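Local atomic coordinates of phosphate-binding protein (Unidentified prokaryotic organism, PDB entry 3W9V), a protein that binds inorganic phosphate as a secreted DING-type member of the PstS family of periplasmic-type phosphate-binding proteins. Residues Lys36-Phe39 with Asn45-Gly48; Ser124-Ala129 with Val232-Val237. The protein carries 1 engineered substitution. All coordinates share one frame; numbering follows the deposited sequence.

Overall arrangement
The chain reaches contact 1 first: helix 32-41 runs into a short loop that turns back at once, so that, with five residues between 36-39 and 45-48, residues 45-48 pack against the helix they have just left. Contact 2 opens only after contact 1 has closed, and it shuts a much longer loop, in which 102 residues separate 124-129 from 232-237. The two stand in series, neither nesting nor crossing. Contact 1 joins helix 32-41 to the loop that leads to strand 57-60, whereas contact 2 joins the turn after helix 109-117 to strand 231-237. Their centres lie about 41 Å apart, on opposite sides of the chain's centre.

Contact 1: residues Lys36-Phe39 with Asn45-Gly48; sequences KIAF and NQFG
Ile37 and Ala38 of helix 32-41 receive Gln46 and Phe47 where the loop after this helix doubles back to pack on it: the chain leaves the helix, passes through a short 3-10 segment and continues to strand 57-60 of the periplasmic-binding-protein fold of the PstS family. Lys36, just before Ile37, points away from the loop, and its NZ forms a salt bridge with Glu68 and hydrogen bonds with Ser62 OG and Lys63 O. Ile37 meets the outer part of the contact with its CG2 branch, which lies anti to the backbone N; this methyl rests 3.8 Å from CG of Gln46, and the two side chains cross at a slant. The glutamine chain is bent at its second torsion (chi2 -58°), which folds its amide back toward its own segment. There NE2 of Gln46 donates to OD1 of Asn45 at 2.9 Å, with the acceptor close to the glutamine's amide plane but the donor well above the carbonyl plane of the asparagine. Ala38, the next residue, is buried and points its methyl at both partners. It touches CB of Gln46 at 4.1 Å, and it also sits over a face of the Phe47 ring. Phe39 turns its ring away to meet Tyr72 and Arg374, while the ring of Phe47 reaches Val30 and Val55 as well as the helix. The contact with the helix is a CH-pi interaction: CB of Ala38 stands 3.9 Å from the centroid of the Phe47 ring, 29° off its normal, and comes closest to CZ at 3.5 Å.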
# COMPACT_ATOMS: atom_id res chain seq x y z
N LYS A 36 -6.57 -0.29 10.75
CA LYS A 36 -7.84 0.41 10.68
C LYS A 36 -8.67 0.18 11.94
O LYS A 36 -9.23 1.13 12.49
CB LYS A 36 -8.63 0.03 9.41
CG LYS A 36 -7.97 0.50 8.13
CD LYS A 36 -8.93 0.49 6.94
CE LYS A 36 -9.35 -0.92 6.56
NZ LYS A 36 -10.34 -0.89 5.45
N ILE A 37 -8.77 -1.06 12.41
CA ILE A 37 -9.51 -1.35 13.63
C ILE A 37 -8.91 -0.59 14.82
O ILE A 37 -9.62 0.03 15.62
CB ILE A 37 -9.53 -2.86 13.93
CG1 ILE A 37 -10.38 -3.61 12.90
CG2 ILE A 37 -10.06 -3.14 15.34
CD1 ILE A 37 -10.15 -5.10 12.90
N ALA A 38 -7.58 -0.63 14.91
CA ALA A 38 -6.88 0.02 16.00
C ALA A 38 -7.25 1.50 16.07
O ALA A 38 -7.58 2.01 17.14
CB ALA A 38 -5.38 -0.15 15.85
N PHE A 39 -7.20 2.18 14.93
CA PHE A 39 -7.56 3.59 14.93
C PHE A 39 -9.06 3.83 15.13
O PHE A 39 -9.46 4.59 16.01
CB PHE A 39 -7.10 4.30 13.66
CG PHE A 39 -7.44 5.76 13.65
CD1 PHE A 39 -6.56 6.69 14.17
CD2 PHE A 39 -8.66 6.21 13.14
CE1 PHE A 39 -6.88 8.04 14.18
CE2 PHE A 39 -8.98 7.55 13.16
CZ PHE A 39 -8.09 8.47 13.67
N ASN A 45 -5.13 -3.16 21.45
CA ASN A 45 -4.92 -4.61 21.48
C ASN A 45 -4.56 -5.20 20.12
O ASN A 45 -3.99 -6.29 20.06
CB ASN A 45 -6.11 -5.36 22.12
CG ASN A 45 -7.31 -5.47 21.19
OD1 ASN A 45 -7.52 -4.66 20.28
ND2 ASN A 45 -8.12 -6.49 21.43
N GLN A 46 -4.84 -4.47 19.03
CA GLN A 46 -4.42 -4.90 17.69
C GLN A 46 -2.93 -4.68 17.46
O GLN A 46 -2.37 -5.21 16.49
CB GLN A 46 -5.22 -4.16 16.62
CG GLN A 46 -6.73 -4.32 16.76
CD GLN A 46 -7.16 -5.77 16.73
OE1 GLN A 46 -6.93 -6.47 15.73
NE2 GLN A 46 -7.76 -6.23 17.81
N PHE A 47 -2.31 -3.89 18.34
CA PHE A 47 -0.88 -3.58 18.27
C PHE A 47 -0.07 -4.37 19.31
O PHE A 47 1.08 -4.73 19.07
CB PHE A 47 -0.62 -2.09 18.50
CG PHE A 47 -1.11 -1.18 17.40
CD1 PHE A 47 -1.51 -1.67 16.16
CD2 PHE A 47 -1.15 0.19 17.61
CE1 PHE A 47 -1.95 -0.80 15.16
CE2 PHE A 47 -1.60 1.06 16.61
CZ PHE A 47 -2.00 0.56 15.40
N GLY A 48 -0.66 -4.60 20.48
CA GLY A 48 0.06 -5.26 21.56
C GLY A 48 -0.83 -5.45 22.77
O GLY A 48 -2.00 -5.07 22.76

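Contact 2: residues Ser124-Ala129 with Val232-Val237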
# COMPACT_ATOMS: atom_id res chain seq x y z
N SER A 124 6.92 -23.33 -17.23
CA SER A 124 7.10 -23.43 -18.68
C SER A 124 6.09 -22.57 -19.45
O SER A 124 6.27 -22.29 -20.63
CB SER A 124 7.02 -24.88 -19.15
OG SER A 124 5.78 -25.47 -18.80
N GLY A 125 5.02 -22.16 -18.76
CA GLY A 125 4.01 -21.30 -19.34
C GLY A 125 4.37 -19.82 -19.36
O GLY A 125 3.58 -18.99 -19.80
N ILE A 126 5.57 -19.49 -18.88
CA ILE A 126 6.05 -18.12 -18.92
C ILE A 126 7.06 -18.00 -20.06
O ILE A 126 8.18 -18.49 -19.95
CB ILE A 126 6.72 -17.70 -17.60
CG1 ILE A 126 5.80 -18.01 -16.41
CG2 ILE A 126 7.10 -16.22 -17.63
CD1 ILE A 126 4.47 -17.32 -16.47
N THR A 127 6.65 -17.36 -21.14
CA THR A 127 7.49 -17.32 -22.33
C THR A 127 8.80 -16.60 -22.05
O THR A 127 8.82 -15.55 -21.39
CB THR A 127 6.77 -16.66 -23.53
OG1 THR A 127 6.47 -15.29 -23.23
CG2 THR A 127 5.48 -17.41 -23.86
N GLY A 128 9.90 -17.19 -22.53
CA GLY A 128 11.21 -16.58 -22.43
C GLY A 128 11.94 -16.78 -21.11
O GLY A 128 13.12 -16.43 -21.00
N ALA A 129 11.27 -17.35 -20.12
CA ALA A 129 11.85 -17.44 -18.78
C ALA A 129 12.84 -18.59 -18.62
O ALA A 129 13.61 -18.62 -17.66
CB ALA A 129 10.75 -17.53 -17.72
N VAL A 232 7.40 -6.89 -15.19
CA VAL A 232 6.00 -7.03 -15.59
C VAL A 232 5.71 -6.04 -16.71
O VAL A 232 6.13 -4.89 -16.65
CB VAL A 232 5.02 -6.78 -14.42
CG1 VAL A 232 3.58 -6.99 -14.88
CG2 VAL A 232 5.32 -7.70 -13.24
N GLY A 233 5.02 -6.51 -17.75
CA GLY A 233 4.64 -5.64 -18.85
C GLY A 233 5.06 -6.11 -20.23
O GLY A 233 4.83 -5.40 -21.21
N LYS A 234 5.67 -7.28 -20.31
CA LYS A 234 6.04 -7.89 -21.59
C LYS A 234 4.85 -7.91 -22.53
O LYS A 234 3.73 -8.25 -22.14
CB LYS A 234 6.53 -9.32 -21.37
CG LYS A 234 6.84 -10.09 -22.65
CD LYS A 234 7.34 -11.49 -22.33
CE LYS A 234 6.25 -12.35 -21.70
NZ LYS A 234 6.82 -13.55 -21.04
N GLY A 235 5.08 -7.54 -23.78
CA GLY A 235 4.02 -7.62 -24.77
C GLY A 235 4.44 -7.09 -26.12
O GLY A 235 5.62 -7.11 -26.47
N VAL A 236 3.45 -6.63 -26.87
CA VAL A 236 3.70 -6.05 -28.19
C VAL A 236 2.88 -4.77 -28.33
O VAL A 236 1.67 -4.76 -28.14
CB VAL A 236 3.35 -7.05 -29.32
CG1 VAL A 236 1.99 -7.68 -29.10
CG2 VAL A 236 3.44 -6.37 -30.68
N VAL A 237 3.57 -3.67 -28.62
CA VAL A 237 2.92 -2.38 -28.77
C VAL A 237 3.29 -1.78 -30.13
O VAL A 237 4.47 -1.67 -30.46
CB VAL A 237 3.32 -1.41 -27.64
CG1 VAL A 237 2.67 -0.05 -27.85
CG2 VAL A 237 2.93 -1.99 -26.29
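Lys234 reaches Thr127 with its ammonium group and grips that residue twice. NZ of Lys234 donates to OG1 of Thr127 at 2.8 Å and to the backbone O of Thr127 at 2.9 Å, so side chain and main chain of one residue are held by a single nitrogen. NZ meets this carbonyl oxygen at a C=O...N angle of 130°, tilted 20° from the carbonyl plane. The lysine runs extended through its first two torsions and then bends at the third (chi3 67°), which brings CE within 3.3 Å of OG1 of Thr127. Alongside, CG2 of Ile126 approaches the same NZ at 4.3 Å, a looser, apolar flank.

The strongest polar partner of NZ is the carbonyl O of Asp106, on neighbouring strand 106-107, and NZ also forms a salt bridge with Glu111, whose other carboxylate oxygen accepts a hydrogen bond from the backbone N of Thr127. Glu111 thus addresses both sides of the contact, and its charge probably helps to stabilise the lysine's. Ile126 also packs on Glu111 and Val115, which seats the loop on helix 109-117. A weak bond from Ala129 N to Ile126 O closes the chain around Thr127, joined by its lysine to strand 231-237 near the break in that strand: a type II beta turn with Gly128 at its third position, at positive phi, and the lysine-bound Thr127 at its second.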